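Local atomic coordinates of glyceraldehyde-3-phosphate dehydrogenase (Sulfolobus solfataricus, PDB entry 1B7G), a protein that catalyses the phosphorylating oxidation of D-glyceraldehyde 3-phosphate in glycolysis, using NADP in preference to NAD. Residues V165-D170 against L217-F222; N180-D185 against V211-T216; P276-F281 against L294-H299. The protein carries 1 engineered substitution. One frame throughout, in Å; residues are numbered along the deposited sequence.

Interaction 1. Residues V165-D170 against L217-F222; sequences VRRAAD and LMHMHF. With SO4 (sulfate ion), chain D; SO4 (sulfate ion), chain C.
Atom O2 of the chain D sulfate is gripped by two arginine N-H groups. Arg167 NH1 reaches this O2 at a short 2.5 Å, and the bond is fairly straight (163°). Arg166 NH2 meets the same O2 at 3.0 Å. Arg167 NH2 adds a bond to O1 of that sulfate. The NE and NH2 side of Arg166 also holds the chain C sulfate, NE 2.8 Å from its O2 and NH2 bonding its O1. Both arginines belong to the substrate phosphate site, and Arg166 also to the inorganic phosphate site, so the sulfates probably mimic phosphates.

A salt bridge steadies the Arg167 head: its NE lies 2.8 Å from Asp170 OD1, which is met from above the carboxylate plane. Gln300 NE2 also bonds this OD1. The Arg167 chain leaves the backbone in the crowded position (chi1 66°) and bends at chi2. Its CG packs beside CE1 of catalytic His219, the guanidinium and imidazole planes being 65° apart. ND1 of His219 accepts the backbone N-H of Arg167 (N to ND1 2.9 Å), which helps to set the ring's rotation. His219 NE2 is 4.5 Å from both Arg167 NH1 and Arg166 NH2, positive charges likely to disfavour a protonated imidazole. An alanine at Arg167 would lose the guanidinium bonds to sulfate and Asp170, and would probably weaken substrate phosphate binding.

Beyond the site, Val165 and Met220 form an antiparallel hydrogen-bonded pair, with Val165 N 2.8 Å from Met220 O. Val165 CG2 touches the Phe222 ring edge at CE2 (3.5 Å). Strands 157-167 and 219-227 thus run side by side in the mixed sheet. Strand 205-213 flanks the first and strand 291-298 the second, while helix 258-267 packs on Leu217 and Met218.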
ATOM      1  N   VAL A 165      20.122   3.387  -8.273  1.00 16.75           N
ATOM      2  CA  VAL A 165      19.741   4.143  -7.083  1.00 18.52           C
ATOM      3  C   VAL A 165      18.871   3.235  -6.185  1.00 17.53           C
ATOM      4  O   VAL A 165      17.742   2.989  -6.563  1.00 18.50           O
ATOM      5  CB  VAL A 165      18.951   5.393  -7.482  1.00 23.95           C
ATOM      6  CG1 VAL A 165      18.426   6.129  -6.225  1.00 16.88           C
ATOM      7  CG2 VAL A 165      19.799   6.271  -8.390  1.00 21.18           C
ATOM      8  N   ARG A 166      19.429   2.744  -5.102  1.00 21.55           N
ATOM      9  CA  ARG A 166      18.672   1.782  -4.268  1.00 20.49           C
ATOM     10  C   ARG A 166      17.845   2.453  -3.186  1.00 26.62           C
ATOM     11  O   ARG A 166      18.303   3.395  -2.508  1.00 20.97           O
ATOM     12  CB  ARG A 166      19.639   0.772  -3.658  1.00 20.86           C
ATOM     13  CG  ARG A 166      20.670   0.168  -4.545  1.00 19.83           C
ATOM     14  CD  ARG A 166      21.496  -0.992  -4.026  1.00 24.00           C
ATOM     15  NE  ARG A 166      20.696  -2.065  -3.427  1.00 26.15           N
ATOM     16  CZ  ARG A 166      20.364  -2.164  -2.158  1.00 36.70           C
ATOM     17  NH1 ARG A 166      20.814  -1.279  -1.260  1.00 20.64           N
ATOM     18  NH2 ARG A 166      19.575  -3.174  -1.757  1.00 25.15           N
ATOM     19  N   ARG A 167      16.620   1.953  -2.980  1.00 22.78           N
ATOM     20  CA  ARG A 167      15.825   2.403  -1.820  1.00 21.92           C
ATOM     21  C   ARG A 167      16.548   1.901  -0.592  1.00 23.16           C
ATOM     22  O   ARG A 167      17.212   0.845  -0.661  1.00 23.31           O
ATOM     23  CB  ARG A 167      14.377   1.886  -1.964  1.00 24.66           C
ATOM     24  CG  ARG A 167      14.298   0.328  -1.868  1.00 23.85           C
ATOM     25  CD  ARG A 167      14.008  -0.028  -0.428  1.00 29.24           C
ATOM     26  NE  ARG A 167      13.879  -1.427  -0.069  1.00 20.26           N
ATOM     27  CZ  ARG A 167      14.897  -2.246   0.152  1.00 24.10           C
ATOM     28  NH1 ARG A 167      16.166  -1.823   0.004  1.00 26.70           N
ATOM     29  NH2 ARG A 167      14.681  -3.515   0.497  1.00 25.24           N
ATOM     30  N   ALA A 168      16.589   2.647   0.508  1.00 22.90           N
ATOM     31  CA  ALA A 168      17.304   2.302   1.710  1.00 18.63           C
ATOM     32  C   ALA A 168      16.801   1.039   2.426  1.00 26.13           C
ATOM     33  O   ALA A 168      17.586   0.179   2.866  1.00 22.94           O
ATOM     34  CB  ALA A 168      17.159   3.486   2.732  1.00 19.59           C
ATOM     35  N   ALA A 169      15.501   0.972   2.637  1.00 25.31           N
ATOM     36  CA  ALA A 169      14.901  -0.121   3.404  1.00 29.25           C
ATOM     37  C   ALA A 169      13.411  -0.196   3.061  1.00 28.78           C
ATOM     38  O   ALA A 169      12.860   0.750   2.514  1.00 23.17           O
ATOM     39  CB  ALA A 169      15.043   0.203   4.906  1.00 30.74           C
ATOM     40  N   ASP A 170      12.799  -1.378   3.205  1.00 29.40           N
ATOM     41  CA  ASP A 170      11.367  -1.411   2.866  1.00 28.58           C
ATOM     42  C   ASP A 170      10.591  -0.583   3.899  1.00 28.41           C
ATOM     43  O   ASP A 170      11.050  -0.316   5.007  1.00 25.38           O
ATOM     44  CB  ASP A 170      10.834  -2.814   2.807  1.00 31.21           C
ATOM     45  CG  ASP A 170      11.458  -3.554   1.609  1.00 33.39           C
ATOM     46  OD1 ASP A 170      11.526  -2.894   0.547  1.00 31.88           O
ATOM     47  OD2 ASP A 170      11.845  -4.712   1.828  1.00 43.20           O
ATOM     48  N   LEU A 217      10.188   3.115  -1.323  1.00 20.82           N
ATOM     49  CA  LEU A 217       9.261   2.483  -2.249  1.00 25.94           C
ATOM     50  C   LEU A 217       9.863   1.596  -3.312  1.00 28.36           C
ATOM     51  O   LEU A 217       9.379   0.485  -3.523  1.00 27.33           O
ATOM     52  CB  LEU A 217       8.399   3.582  -2.876  1.00 26.14           C
ATOM     53  CG  LEU A 217       7.699   4.508  -1.851  1.00 30.81           C
ATOM     54  CD1 LEU A 217       6.717   5.438  -2.549  1.00 17.96           C
ATOM     55  CD2 LEU A 217       6.960   3.659  -0.807  1.00 30.49           C
ATOM     56  N   MET A 218      10.825   2.089  -4.074  1.00 22.27           N
ATOM     57  CA  MET A 218      11.339   1.398  -5.258  1.00 20.99           C
ATOM     58  C   MET A 218      12.775   1.865  -5.526  1.00 25.01           C
ATOM     59  O   MET A 218      13.082   3.026  -5.198  1.00 23.98           O
ATOM     60  CB  MET A 218      10.531   1.885  -6.475  1.00 25.84           C
ATOM     61  CG  MET A 218       9.169   1.230  -6.668  1.00 22.17           C
ATOM     62  SD  MET A 218       8.285   1.830  -8.088  1.00 20.68           S
ATOM     63  CE  MET A 218       6.613   1.233  -7.688  1.00 21.55           C
ATOM     64  N   HIS A 219      13.498   1.022  -6.224  1.00 21.08           N
ATOM     65  CA  HIS A 219      14.789   1.361  -6.769  1.00 21.82           C
ATOM     66  C   HIS A 219      14.576   1.999  -8.136  1.00 23.57           C
ATOM     67  O   HIS A 219      13.516   1.786  -8.736  1.00 19.58           O
ATOM     68  CB  HIS A 219      15.603   0.088  -7.033  1.00 20.08           C
ATOM     69  CG  HIS A 219      15.837  -0.799  -5.867  1.00 22.82           C
ATOM     70  ND1 HIS A 219      16.425  -0.392  -4.704  1.00 24.00           N
ATOM     71  CD2 HIS A 219      15.570  -2.124  -5.689  1.00 25.18           C
ATOM     72  CE1 HIS A 219      16.558  -1.388  -3.868  1.00 22.15           C
ATOM     73  NE2 HIS A 219      16.041  -2.483  -4.469  1.00 24.37           N
ATOM     74  N   MET A 220      15.638   2.620  -8.666  1.00 17.88           N
ATOM     75  CA  MET A 220      15.660   3.093 -10.012  1.00 21.22           C
ATOM     76  C   MET A 220      17.000   2.784 -10.676  1.00 22.73           C
ATOM     77  O   MET A 220      18.076   2.815 -10.073  1.00 21.98           O
ATOM     78  CB  MET A 220      15.327   4.578 -10.268  1.00 23.64           C
ATOM     79  CG  MET A 220      13.820   4.836 -10.352  1.00 23.15           C
ATOM     80  SD  MET A 220      13.385   6.496 -10.824  1.00 21.17           S
ATOM     81  CE  MET A 220      13.686   6.389 -12.619  1.00 24.74           C
ATOM     82  N   HIS A 221      16.902   2.470 -11.993  1.00 23.80           N
ATOM     83  CA  HIS A 221      18.106   2.222 -12.775  1.00 25.84           C
ATOM     84  C   HIS A 221      18.250   3.241 -13.916  1.00 18.25           C
ATOM     85  O   HIS A 221      17.328   3.651 -14.538  1.00 21.59           O
ATOM     86  CB  HIS A 221      18.190   0.829 -13.438  1.00 19.60           C
ATOM     87  CG  HIS A 221      18.177  -0.313 -12.455  1.00 19.93           C
ATOM     88  ND1 HIS A 221      18.747  -1.547 -12.770  1.00 24.93           N
ATOM     89  CD2 HIS A 221      17.685  -0.421 -11.220  1.00 24.25           C
ATOM     90  CE1 HIS A 221      18.593  -2.343 -11.685  1.00 20.56           C
ATOM     91  NE2 HIS A 221      17.935  -1.686 -10.775  1.00 24.88           N
ATOM     92  N   PHE A 222      19.529   3.542 -14.209  1.00 16.42           N
ATOM     93  CA  PHE A 222      19.766   4.508 -15.315  1.00 23.11           C
ATOM     94  C   PHE A 222      20.812   3.851 -16.209  1.00 21.62           C
ATOM     95  O   PHE A 222      21.877   3.478 -15.700  1.00 21.33           O
ATOM     96  CB  PHE A 222      20.251   5.850 -14.786  1.00 28.14           C
ATOM     97  CG  PHE A 222      19.282   6.483 -13.811  1.00 23.06           C
ATOM     98  CD1 PHE A 222      18.174   7.165 -14.278  1.00 24.19           C
ATOM     99  CD2 PHE A 222      19.450   6.333 -12.448  1.00 34.87           C
ATOM    100  CE1 PHE A 222      17.266   7.719 -13.382  1.00 27.65           C
ATOM    101  CE2 PHE A 222      18.542   6.880 -11.547  1.00 36.88           C
ATOM    102  CZ  PHE A 222      17.451   7.578 -12.023  1.00 27.32           C
TER
HETATM  103  S   SO4 D 603      18.070  -4.700   1.253  1.00 44.76           S
HETATM  104  O1  SO4 D 603      16.883  -4.976   2.147  1.00 57.79           O
HETATM  105  O2  SO4 D 603      18.078  -3.266   0.870  1.00 55.97           O
HETATM  106  O3  SO4 D 603      17.833  -5.545   0.034  1.00 56.77           O
HETATM  107  O4  SO4 D 603      19.319  -5.069   1.948  1.00 53.15           O
HETATM  108  S   SO4 C 601      20.110  -5.559  -5.025  1.00 25.27           S
HETATM  109  O1  SO4 C 601      20.044  -5.658  -3.573  1.00 34.33           O
HETATM  110  O2  SO4 C 601      20.487  -4.091  -5.412  1.00 29.64           O
HETATM  111  O3  SO4 C 601      18.892  -5.842  -5.780  1.00 30.69           O
HETATM  112  O4  SO4 C 601      21.195  -6.469  -5.435  1.00 30.27           O

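Interaction 2. Residues N180-D185 against V211-T216; sequences NSLVPD and VIAPTT
Two backbone hydrogen bonds join Val183 and Ile212 as an antiparallel hydrogen-bonded pair. Val183 N donates a hydrogen bond to Ile212 O at 2.9 Å, in the carbonyl plane. Ile212 N returns a bond to Val183 O at 3.0 Å, but approaches from above that plane. Pro184 and Val211 follow as a non-hydrogen-bonded pair. A weaker CA-H...O contact runs from Leu182 CA to Ile212 O (3.3 Å).

The apolar contacts are looser. Leu182 turns its CD2 branch onto Ala213 CB (3.9 Å) and Pro214 CD. Val211 CG2, anti to its backbone N, lies 4.2 Å from Leu182 CB. Pro214 is the centre of an inverse gamma turn.

The carboxylate of Asp185 also takes part. Asp185 extends with CG anti to its backbone N (chi1 -174°) and crosses Ile212 obliquely. Its OD2 sits 3.4 Å from Ile212 CG1 and makes a salt bridge with Arg166 NH1. The salt bridge is consistent with Asp185 helping to position this phosphate-site arginine from the second shell. The contact is an edge of the mixed sheet in the C-terminal domain, with short strand 183-184 outermost in this chain, beside the substrate phosphate site.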
ATOM      1  N   ASN A 180      18.355  10.770   5.887  1.00 27.95           N
ATOM      2  CA  ASN A 180      18.614  11.907   4.977  1.00 29.64           C
ATOM      3  C   ASN A 180      20.075  11.909   4.551  1.00 28.32           C
ATOM      4  O   ASN A 180      20.906  12.683   5.029  1.00 26.41           O
ATOM      5  CB  ASN A 180      18.266  13.237   5.701  1.00 29.19           C
ATOM      6  CG  ASN A 180      18.608  14.410   4.789  1.00 38.29           C
ATOM      7  OD1 ASN A 180      18.779  14.245   3.570  1.00 33.46           O
ATOM      8  ND2 ASN A 180      18.785  15.608   5.293  1.00 25.79           N
ATOM      9  N   SER A 181      20.446  11.010   3.663  1.00 25.13           N
ATOM     10  CA  SER A 181      21.825  10.954   3.147  1.00 27.49           C
ATOM     11  C   SER A 181      21.770  10.194   1.821  1.00 26.55           C
ATOM     12  O   SER A 181      20.870   9.368   1.663  1.00 25.98           O
ATOM     13  CB  SER A 181      22.738  10.097   4.038  1.00 21.05           C
ATOM     14  OG  SER A 181      24.132  10.281   3.706  1.00 23.73           O
ATOM     15  N   LEU A 182      22.824  10.386   1.046  1.00 22.23           N
ATOM     16  CA  LEU A 182      23.056   9.499  -0.099  1.00 21.54           C
ATOM     17  C   LEU A 182      24.235   8.678   0.374  1.00 25.05           C
ATOM     18  O   LEU A 182      25.075   9.240   1.123  1.00 25.21           O
ATOM     19  CB  LEU A 182      23.319  10.249  -1.392  1.00 21.71           C
ATOM     20  CG  LEU A 182      22.188  11.079  -1.963  1.00 24.58           C
ATOM     21  CD1 LEU A 182      22.672  11.741  -3.259  1.00 17.92           C
ATOM     22  CD2 LEU A 182      20.982  10.128  -2.232  1.00 15.65           C
ATOM     23  N   VAL A 183      24.236   7.376   0.118  1.00 19.84           N
ATOM     24  CA  VAL A 183      25.283   6.519   0.688  1.00 19.05           C
ATOM     25  C   VAL A 183      25.857   5.614  -0.422  1.00 24.90           C
ATOM     26  O   VAL A 183      25.161   4.671  -0.807  1.00 24.92           O
ATOM     27  CB  VAL A 183      24.745   5.693   1.864  1.00 22.13           C
ATOM     28  CG1 VAL A 183      25.889   4.946   2.559  1.00 24.04           C
ATOM     29  CG2 VAL A 183      23.949   6.428   2.983  1.00 21.35           C
ATOM     30  N   PRO A 184      27.050   5.886  -0.915  1.00 21.42           N
ATOM     31  CA  PRO A 184      27.665   5.012  -1.919  1.00 21.86           C
ATOM     32  C   PRO A 184      27.454   3.573  -1.500  1.00 26.87           C
ATOM     33  O   PRO A 184      27.700   3.171  -0.339  1.00 20.90           O
ATOM     34  CB  PRO A 184      29.105   5.496  -1.961  1.00 28.03           C
ATOM     35  CG  PRO A 184      28.991   6.978  -1.606  1.00 26.46           C
ATOM     36  CD  PRO A 184      27.947   6.996  -0.499  1.00 24.32           C
ATOM     37  N   ASP A 185      27.010   2.715  -2.445  1.00 24.28           N
ATOM     38  CA  ASP A 185      26.733   1.322  -2.011  1.00 28.91           C
ATOM     39  C   ASP A 185      27.168   0.269  -2.992  1.00 24.99           C
ATOM     40  O   ASP A 185      26.342  -0.333  -3.700  1.00 23.72           O
ATOM     41  CB  ASP A 185      25.207   1.266  -1.772  1.00 19.77           C
ATOM     42  CG  ASP A 185      24.769  -0.073  -1.172  1.00 30.56           C
ATOM     43  OD1 ASP A 185      25.503  -0.696  -0.417  1.00 29.93           O
ATOM     44  OD2 ASP A 185      23.658  -0.506  -1.528  1.00 27.43           O
ATOM     45  N   VAL A 211      24.144   3.388  -5.386  1.00 19.61           N
ATOM     46  CA  VAL A 211      24.030   4.310  -4.288  1.00 23.93           C
ATOM     47  C   VAL A 211      22.665   4.099  -3.585  1.00 22.91           C
ATOM     48  O   VAL A 211      21.718   3.756  -4.297  1.00 24.95           O
ATOM     49  CB  VAL A 211      24.116   5.764  -4.779  1.00 16.64           C
ATOM     50  CG1 VAL A 211      22.979   6.095  -5.738  1.00 20.64           C
ATOM     51  CG2 VAL A 211      24.050   6.726  -3.584  1.00 16.38           C
ATOM     52  N   ILE A 212      22.641   4.321  -2.303  1.00 18.97           N
ATOM     53  CA  ILE A 212      21.430   4.268  -1.463  1.00 21.81           C
ATOM     54  C   ILE A 212      20.885   5.685  -1.271  1.00 25.93           C
ATOM     55  O   ILE A 212      21.637   6.615  -0.989  1.00 22.71           O
ATOM     56  CB  ILE A 212      21.698   3.592  -0.129  1.00 16.84           C
ATOM     57  CG1 ILE A 212      21.885   2.071  -0.218  1.00 16.93           C
ATOM     58  CG2 ILE A 212      20.609   3.880   0.958  1.00 17.04           C
ATOM     59  CD1 ILE A 212      22.499   1.480   1.076  1.00 17.96           C
ATOM     60  N   ALA A 213      19.607   5.856  -1.550  1.00 16.11           N
ATOM     61  CA  ALA A 213      18.876   7.090  -1.361  1.00 21.31           C
ATOM     62  C   ALA A 213      17.889   6.857  -0.184  1.00 27.17           C
ATOM     63  O   ALA A 213      17.509   5.691   0.000  1.00 24.81           O
ATOM     64  CB  ALA A 213      18.047   7.516  -2.551  1.00 19.00           C
ATOM     65  N   PRO A 214      17.424   7.912   0.451  1.00 27.14           N
ATOM     66  CA  PRO A 214      16.499   7.810   1.587  1.00 25.68           C
ATOM     67  C   PRO A 214      15.036   7.691   1.195  1.00 28.75           C
ATOM     68  O   PRO A 214      14.212   8.558   1.446  1.00 36.17           O
ATOM     69  CB  PRO A 214      16.753   9.084   2.397  1.00 29.85           C
ATOM     70  CG  PRO A 214      17.250  10.068   1.422  1.00 29.43           C
ATOM     71  CD  PRO A 214      17.829   9.322   0.223  1.00 25.93           C
ATOM     72  N   THR A 215      14.729   6.648   0.416  1.00 22.73           N
ATOM     73  CA  THR A 215      13.401   6.380  -0.101  1.00 25.81           C
ATOM     74  C   THR A 215      12.980   4.959   0.278  1.00 24.39           C
ATOM     75  O   THR A 215      13.892   4.173   0.494  1.00 22.91           O
ATOM     76  CB  THR A 215      13.274   6.601  -1.601  1.00 29.69           C
ATOM     77  OG1 THR A 215      11.901   6.332  -1.966  1.00 25.00           O
ATOM     78  CG2 THR A 215      14.216   5.735  -2.452  1.00 15.13           C
ATOM     79  N   THR A 216      11.698   4.609   0.419  1.00 23.57           N
ATOM     80  CA  THR A 216      11.384   3.236   0.800  1.00 24.48           C
ATOM     81  C   THR A 216      10.663   2.446  -0.304  1.00 21.01           C
ATOM     82  O   THR A 216      10.588   1.223  -0.200  1.00 23.03           O
ATOM     83  CB  THR A 216      10.423   3.160   2.043  1.00 21.92           C
ATOM     84  OG1 THR A 216       9.248   3.903   1.708  1.00 24.71           O
ATOM     85  CG2 THR A 216      11.054   3.824   3.265  1.00 18.62           C
TER

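Interaction 3. Residues P276-F281 against L294-H299; sequences PEVMIF and LMYAVH
A beta hairpin of strands 278-288 and 291-298 holds this contact, toward its open end. Met279 and Ala297 form an antiparallel hydrogen-bonded pair. Ala297 N donates to a lone pair of Met279 O at 2.8 Å, and Met279 N donates back to Ala297 O at 3.1 Å. Ile280 and Tyr296 make the next, non-hydrogen-bonded pair. Phe281 N then bonds Met295 O at 3.0 Å. Past the pairing, a water bridges the strands: it donates to Glu277 O and accepts from His299 N.

Val278, Ile280 and Tyr296 meet on one side of the hairpin. Tyr296 CG takes the crowded position between backbone N and carbonyl carbon (chi1 56°). Its CB is squeezed to 3.0 Å from Met279 O. Val278 CG1, anti to its own backbone N, sits over the ring face in a CH-pi contact, 3.9 Å from the Tyr296 ring centroid. Ile280 CG1 packs on Tyr296 CB.

Phe281, Met279 and Ala297 meet on the other side. The Phe281 ring lies with its edge along the backbone of Met295 to Ala297. Met295 SD approaches this ring obliquely, 4.9 Å from the Phe281 centroid, a Met-aromatic contact. Met279 bends at chi3 and lays CE 4.0 Å from His299 CB.

Strand 219-227 flanks 291-298, and strand 246-249 flanks 278-288. Helix 139-152 packs on Val278, Tyr296 and Val298, while Met220 of strand 219-227 touches Phe281 and Met295.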
ATOM      1  N   PRO A 276       5.464  -6.251  -9.884  1.00 24.71           N
ATOM      2  CA  PRO A 276       6.579  -7.127 -10.129  1.00 23.14           C
ATOM      3  C   PRO A 276       7.301  -6.885 -11.450  1.00 19.03           C
ATOM      4  O   PRO A 276       8.337  -7.515 -11.716  1.00 22.91           O
ATOM      5  CB  PRO A 276       5.993  -8.531 -10.105  1.00 30.85           C
ATOM      6  CG  PRO A 276       4.541  -8.395  -9.761  1.00 33.38           C
ATOM      7  CD  PRO A 276       4.148  -6.964  -9.893  1.00 27.87           C
ATOM      8  N   GLU A 277       6.725  -6.131 -12.354  1.00 18.80           N
ATOM      9  CA  GLU A 277       7.283  -5.839 -13.646  1.00 18.68           C
ATOM     10  C   GLU A 277       8.351  -4.728 -13.615  1.00 27.49           C
ATOM     11  O   GLU A 277       8.226  -3.808 -12.796  1.00 23.85           O
ATOM     12  CB  GLU A 277       6.177  -5.372 -14.596  1.00 20.45           C
ATOM     13  CG  GLU A 277       5.041  -6.422 -14.759  1.00 24.38           C
ATOM     14  CD  GLU A 277       3.954  -6.313 -13.710  1.00 34.00           C
ATOM     15  OE1 GLU A 277       4.041  -5.428 -12.820  1.00 26.86           O
ATOM     16  OE2 GLU A 277       2.991  -7.125 -13.758  1.00 25.94           O
ATOM     17  N   VAL A 278       9.277  -4.761 -14.553  1.00 23.50           N
ATOM     18  CA  VAL A 278      10.266  -3.654 -14.687  1.00 23.13           C
ATOM     19  C   VAL A 278       9.517  -2.476 -15.255  1.00 22.94           C
ATOM     20  O   VAL A 278       8.782  -2.681 -16.241  1.00 20.61           O
ATOM     21  CB  VAL A 278      11.443  -4.060 -15.606  1.00 25.33           C
ATOM     22  CG1 VAL A 278      12.398  -2.892 -15.900  1.00 19.71           C
ATOM     23  CG2 VAL A 278      12.255  -5.166 -14.931  1.00 20.94           C
ATOM     24  N   MET A 279       9.581  -1.282 -14.638  1.00 19.65           N
ATOM     25  CA  MET A 279       8.805  -0.132 -15.053  1.00 21.44           C
ATOM     26  C   MET A 279       9.642   0.859 -15.874  1.00 25.18           C
ATOM     27  O   MET A 279      10.381   1.666 -15.286  1.00 21.27           O
ATOM     28  CB  MET A 279       8.213   0.607 -13.840  1.00 19.79           C
ATOM     29  CG  MET A 279       7.087  -0.123 -13.125  1.00 22.69           C
ATOM     30  SD  MET A 279       6.940   0.331 -11.383  1.00 21.73           S
ATOM     31  CE  MET A 279       8.070  -0.748 -10.605  1.00 14.67           C
ATOM     32  N   ILE A 280       9.639   0.724 -17.198  1.00 25.48           N
ATOM     33  CA  ILE A 280      10.482   1.573 -18.039  1.00 24.93           C
ATOM     34  C   ILE A 280       9.758   2.866 -18.390  1.00 28.39           C
ATOM     35  O   ILE A 280       8.619   2.849 -18.859  1.00 23.61           O
ATOM     36  CB  ILE A 280      10.907   0.868 -19.338  1.00 27.17           C
ATOM     37  CG1 ILE A 280      11.772  -0.353 -19.013  1.00 25.27           C
ATOM     38  CG2 ILE A 280      11.652   1.848 -20.263  1.00 20.72           C
ATOM     39  CD1 ILE A 280      12.158  -1.205 -20.188  1.00 27.91           C
ATOM     40  N   PHE A 281      10.426   3.987 -18.123  1.00 26.61           N
ATOM     41  CA  PHE A 281       9.875   5.299 -18.478  1.00 25.54           C
ATOM     42  C   PHE A 281      10.004   5.514 -19.972  1.00 25.73           C
ATOM     43  O   PHE A 281      11.117   5.605 -20.503  1.00 27.84           O
ATOM     44  CB  PHE A 281      10.607   6.410 -17.676  1.00 19.26           C
ATOM     45  CG  PHE A 281      10.183   6.313 -16.218  1.00 21.65           C
ATOM     46  CD1 PHE A 281      10.817   5.443 -15.352  1.00 18.33           C
ATOM     47  CD2 PHE A 281       9.106   7.071 -15.778  1.00 24.84           C
ATOM     48  CE1 PHE A 281      10.419   5.368 -14.041  1.00 26.09           C
ATOM     49  CE2 PHE A 281       8.684   6.982 -14.453  1.00 27.02           C
ATOM     50  CZ  PHE A 281       9.339   6.120 -13.608  1.00 18.84           C
ATOM     51  N   LEU A 294      18.057   4.548 -21.266  1.00 24.12           N
ATOM     52  CA  LEU A 294      16.709   4.584 -20.690  1.00 24.85           C
ATOM     53  C   LEU A 294      16.780   4.491 -19.162  1.00 21.38           C
ATOM     54  O   LEU A 294      17.805   4.146 -18.539  1.00 26.11           O
ATOM     55  CB  LEU A 294      15.791   3.514 -21.288  1.00 25.98           C
ATOM     56  CG  LEU A 294      16.274   2.063 -21.150  1.00 27.03           C
ATOM     57  CD1 LEU A 294      15.824   1.459 -19.841  1.00 33.25           C
ATOM     58  CD2 LEU A 294      15.776   1.233 -22.344  1.00 27.35           C
ATOM     59  N   MET A 295      15.662   4.735 -18.484  1.00 21.54           N
ATOM     60  CA  MET A 295      15.654   4.570 -17.021  1.00 19.38           C
ATOM     61  C   MET A 295      14.395   3.805 -16.628  1.00 16.98           C
ATOM     62  O   MET A 295      13.371   3.850 -17.348  1.00 20.09           O
ATOM     63  CB  MET A 295      15.656   5.979 -16.337  1.00 19.97           C
ATOM     64  CG  MET A 295      14.397   6.729 -16.763  1.00 19.67           C
ATOM     65  SD  MET A 295      14.128   8.210 -15.839  1.00 27.92           S
ATOM     66  CE  MET A 295      15.341   9.332 -16.416  1.00 30.10           C
ATOM     67  N   TYR A 296      14.464   3.118 -15.501  1.00 19.15           N
ATOM     68  CA  TYR A 296      13.298   2.337 -15.070  1.00 21.90           C
ATOM     69  C   TYR A 296      13.252   2.240 -13.562  1.00 22.90           C
ATOM     70  O   TYR A 296      14.277   2.394 -12.853  1.00 21.76           O
ATOM     71  CB  TYR A 296      13.294   0.966 -15.800  1.00 21.90           C
ATOM     72  CG  TYR A 296      14.525   0.108 -15.666  1.00 18.92           C
ATOM     73  CD1 TYR A 296      14.764  -0.632 -14.499  1.00 15.85           C
ATOM     74  CD2 TYR A 296      15.437  -0.017 -16.686  1.00 21.12           C
ATOM     75  CE1 TYR A 296      15.889  -1.424 -14.395  1.00 20.31           C
ATOM     76  CE2 TYR A 296      16.552  -0.829 -16.597  1.00 23.81           C
ATOM     77  CZ  TYR A 296      16.791  -1.511 -15.435  1.00 25.98           C
ATOM     78  OH  TYR A 296      17.922  -2.274 -15.314  1.00 25.57           O
ATOM     79  N   ALA A 297      12.029   1.962 -13.065  1.00 19.08           N
ATOM     80  CA  ALA A 297      11.851   1.691 -11.647  1.00 20.45           C
ATOM     81  C   ALA A 297      11.776   0.199 -11.370  1.00 24.57           C
ATOM     82  O   ALA A 297      11.342  -0.588 -12.241  1.00 27.43           O
ATOM     83  CB  ALA A 297      10.588   2.378 -11.090  1.00 16.00           C
ATOM     84  N   VAL A 298      12.154  -0.236 -10.178  1.00 18.69           N
ATOM     85  CA  VAL A 298      12.081  -1.641  -9.790  1.00 20.31           C
ATOM     86  C   VAL A 298      11.383  -1.755  -8.421  1.00 28.45           C
ATOM     87  O   VAL A 298      11.832  -1.138  -7.463  1.00 20.07           O
ATOM     88  CB  VAL A 298      13.464  -2.282  -9.674  1.00 24.83           C
ATOM     89  CG1 VAL A 298      13.404  -3.732  -9.237  1.00 25.98           C
ATOM     90  CG2 VAL A 298      14.262  -2.179 -11.007  1.00 16.76           C
ATOM     91  N   HIS A 299      10.277  -2.484  -8.351  1.00 21.01           N
ATOM     92  CA  HIS A 299       9.619  -2.708  -7.056  1.00 24.68           C
ATOM     93  C   HIS A 299      10.264  -3.908  -6.403  1.00 26.56           C
ATOM     94  O   HIS A 299       9.940  -5.078  -6.721  1.00 24.61           O
ATOM     95  CB  HIS A 299       8.102  -2.871  -7.173  1.00 25.75           C
ATOM     96  CG  HIS A 299       7.463  -3.064  -5.809  1.00 31.00           C
ATOM     97  ND1 HIS A 299       6.466  -3.975  -5.576  1.00 30.14           N
ATOM     98  CD2 HIS A 299       7.714  -2.495  -4.618  1.00 25.97           C
ATOM     99  CE1 HIS A 299       6.127  -3.967  -4.306  1.00 25.14           C
ATOM    100  NE2 HIS A 299       6.863  -3.044  -3.696  1.00 31.20           N
TER
HETATM  101  O   HOH W   1       9.388  -4.372 -10.206  1.00 24.69           O

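Overall arrangement
All three contacts lie in one mixed sheet of the C-terminal domain. Interactions 1 and 2 have centres about 8 Å apart and touch, because strands 157-167 and 205-213 are neighbours. Interactions 1 and 3 are about 11 Å apart between centres and meet where strand 219-227 pairs with 291-298. Interactions 2 and 3 do not touch; their centres are about 18 Å apart. Along the chain, both segments of interaction 2 fall between those of interaction 1, and interaction 3 follows. Neighbouring strands thus bring Arg166, Arg167 and catalytic His219 together at the active site, with Asp185 paired to Arg166 and the buried hairpin next to them in the sheet.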